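Local atomic coordinates of putative pyrroline carboxylate reductase (Streptococcus pyogenes, PDB entry 2AHR), a protein that probably catalyses the last step of proline biosynthesis, reducing 1-pyrroline-5-carboxylate to L-proline with NADPH or NADH as hydride donor. Residues T25-I30 and R141-S146. Residues are numbered along the deposited sequence; the frame is centred on the assembly and turned at random.
Sequences TPHELI and RDLTDS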
loop_
_atom_site.group_PDB
_atom_site.type_symbol
_atom_site.label_atom_id
_atom_site.label_comp_id
_atom_site.label_asym_id
_atom_site.label_seq_id
_atom_site.Cartn_x
_atom_site.Cartn_y
_atom_site.Cartn_z
ATOM N N THR E 25 -7.419 42.182 -32.926
ATOM C CA THR E 25 -6.886 43.484 -32.536
ATOM C C THR E 25 -6.471 44.302 -33.783
ATOM O O THR E 25 -6.353 43.737 -34.881
ATOM C CB THR E 25 -5.690 43.328 -31.564
ATOM O OG1 THR E 25 -4.547 42.817 -32.271
ATOM C CG2 THR E 25 -6.057 42.404 -30.396
ATOM N N PRO E 26 -6.244 45.628 -33.613
ATOM C CA PRO E 26 -5.828 46.471 -34.757
ATOM C C PRO E 26 -4.402 46.182 -35.227
ATOM O O PRO E 26 -3.998 46.654 -36.283
ATOM C CB PRO E 26 -5.897 47.903 -34.201
ATOM C CG PRO E 26 -6.588 47.809 -32.873
ATOM C CD PRO E 26 -6.366 46.419 -32.372
ATOM N N HIS E 27 -3.663 45.394 -34.453
ATOM C CA HIS E 27 -2.218 45.271 -34.625
ATOM C C HIS E 27 -1.795 44.402 -35.793
ATOM O O HIS E 27 -2.537 43.556 -36.263
ATOM C CB HIS E 27 -1.560 44.800 -33.319
ATOM C CG HIS E 27 -2.034 45.554 -32.123
ATOM N ND1 HIS E 27 -1.723 46.878 -31.910
ATOM C CD2 HIS E 27 -2.829 45.185 -31.093
ATOM C CE1 HIS E 27 -2.294 47.289 -30.794
ATOM N NE2 HIS E 27 -2.968 46.279 -30.278
ATOM N N GLU E 28 -0.570 44.628 -36.235
ATOM C CA GLU E 28 0.003 43.922 -37.354
ATOM C C GLU E 28 0.832 42.773 -36.815
ATOM O O GLU E 28 1.573 42.939 -35.848
ATOM C CB GLU E 28 0.894 44.897 -38.113
ATOM C CG GLU E 28 1.240 44.504 -39.519
ATOM C CD GLU E 28 1.887 45.648 -40.273
ATOM O OE1 GLU E 28 1.680 46.825 -39.885
ATOM O OE2 GLU E 28 2.611 45.369 -41.251
ATOM N N LEU E 29 0.726 41.609 -37.438
ATOM C CA LEU E 29 1.414 40.438 -36.916
ATOM C C LEU E 29 2.410 39.845 -37.898
ATOM O O LEU E 29 2.172 39.829 -39.106
ATOM C CB LEU E 29 0.402 39.373 -36.455
ATOM C CG LEU E 29 -0.812 39.868 -35.651
ATOM C CD1 LEU E 29 -1.839 38.757 -35.472
ATOM C CD2 LEU E 29 -0.408 40.482 -34.303
ATOM N N ILE E 30 3.526 39.356 -37.361
ATOM C CA ILE E 30 4.529 38.638 -38.147
ATOM C C ILE E 30 5.166 37.533 -37.291
ATOM O O ILE E 30 5.398 37.725 -36.089
ATOM C CB ILE E 30 5.584 39.607 -38.781
ATOM C CG1 ILE E 30 6.632 38.830 -39.603
ATOM C CG2 ILE E 30 6.216 40.518 -37.709
ATOM C CD1 ILE E 30 7.289 39.641 -40.772
ATOM N N ARG E 141 -2.106 44.317 -21.381
ATOM C CA ARG E 141 -3.356 43.832 -20.832
ATOM C C ARG E 141 -4.473 43.817 -21.894
ATOM O O ARG E 141 -5.306 42.916 -21.903
ATOM C CB ARG E 141 -3.781 44.639 -19.602
ATOM C CG ARG E 141 -4.991 44.035 -18.879
ATOM C CD ARG E 141 -5.466 44.866 -17.694
ATOM N NE ARG E 141 -4.396 45.105 -16.730
ATOM C CZ ARG E 141 -3.844 46.295 -16.481
ATOM N NH1 ARG E 141 -4.267 47.386 -17.114
ATOM N NH2 ARG E 141 -2.865 46.397 -15.580
ATOM N N ASP E 142 -4.478 44.806 -22.791
ATOM C CA ASP E 142 -5.386 44.805 -23.933
ATOM C C ASP E 142 -5.194 43.582 -24.821
ATOM O O ASP E 142 -6.174 43.013 -25.316
ATOM C CB ASP E 142 -5.201 46.067 -24.786
ATOM C CG ASP E 142 -5.808 47.285 -24.147
ATOM O OD1 ASP E 142 -6.836 47.128 -23.462
ATOM O OD2 ASP E 142 -5.257 48.402 -24.331
ATOM N N LEU E 143 -3.929 43.220 -25.046
ATOM C CA LEU E 143 -3.556 42.019 -25.791
ATOM C C LEU E 143 -4.055 40.730 -25.128
ATOM O O LEU E 143 -4.620 39.844 -25.793
ATOM C CB LEU E 143 -2.035 41.952 -25.916
ATOM C CG LEU E 143 -1.318 42.555 -27.120
ATOM C CD1 LEU E 143 -2.098 43.661 -27.800
ATOM C CD2 LEU E 143 0.071 43.014 -26.724
ATOM N N THR E 144 -3.839 40.620 -23.820
ATOM C CA THR E 144 -4.246 39.417 -23.117
ATOM C C THR E 144 -5.768 39.332 -23.047
ATOM O O THR E 144 -6.328 38.240 -23.163
ATOM C CB THR E 144 -3.598 39.277 -21.717
ATOM O OG1 THR E 144 -3.859 40.444 -20.923
ATOM C CG2 THR E 144 -2.102 39.086 -21.839
ATOM N N ASP E 145 -6.442 40.475 -22.884
ATOM C CA ASP E 145 -7.913 40.486 -22.858
ATOM C C ASP E 145 -8.531 40.055 -24.199
ATOM O O ASP E 145 -9.712 39.705 -24.259
ATOM C CB ASP E 145 -8.468 41.846 -22.408
ATOM C CG ASP E 145 -8.327 42.076 -20.897
ATOM O OD1 ASP E 145 -8.169 41.102 -20.124
ATOM O OD2 ASP E 145 -8.397 43.250 -20.466
ATOM N N SER E 146 -7.735 40.052 -25.263
ATOM C CA SER E 146 -8.247 39.634 -26.568
ATOM C C SER E 146 -8.414 38.123 -26.683
ATOM O O SER E 146 -9.135 37.656 -27.557
ATOM C CB SER E 146 -7.382 40.163 -27.719
ATOM O OG SER E 146 -6.192 39.399 -27.886
#
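Leu143 and His27 meet where the C-terminal part of helix 134-145 lies beside the turn into strand 28-32, an outermost strand of the Rossmann-type sheet within this chain: an example of van der Waals joining without a hydrogen bond across. The CD1 methyl of buried Leu143 sits 3.7 Å from His27 CD2 and equally close to NE2, approaching the imidazole obliquely, and the leucine is backed by Leu22 of helix 13-22. His27 rests on Ile6, and its ND1 accepts from the backbone N of Met4, which limits how the ring can turn. Pro26 CD lies 3.9 Å above the plane of that ring, offset toward its rim.

His27, Thr25 and Ser146 are partly exposed, and Asp142 is exposed, its OD2 6.7 Å from His27 NE2, too far for a salt bridge. Thr25 OG1 stands between the backbone N and the carbonyl carbon (chi1 71°), bonded to Leu22 O and weakly to His27 N; CG2 thus lies beside the backbone N, 3.7 Å from Ser146 CB. Ser146 OG donates to Leu143 O at 2.7 Å and has a weak bond with Gly21 O.

The touch, 133 Å² summed over both sides, is probably dispersion and burial of a few methyls, weak and little directional, while the polar bonds stay within each side or go to neighbours such as Leu22 and Met4.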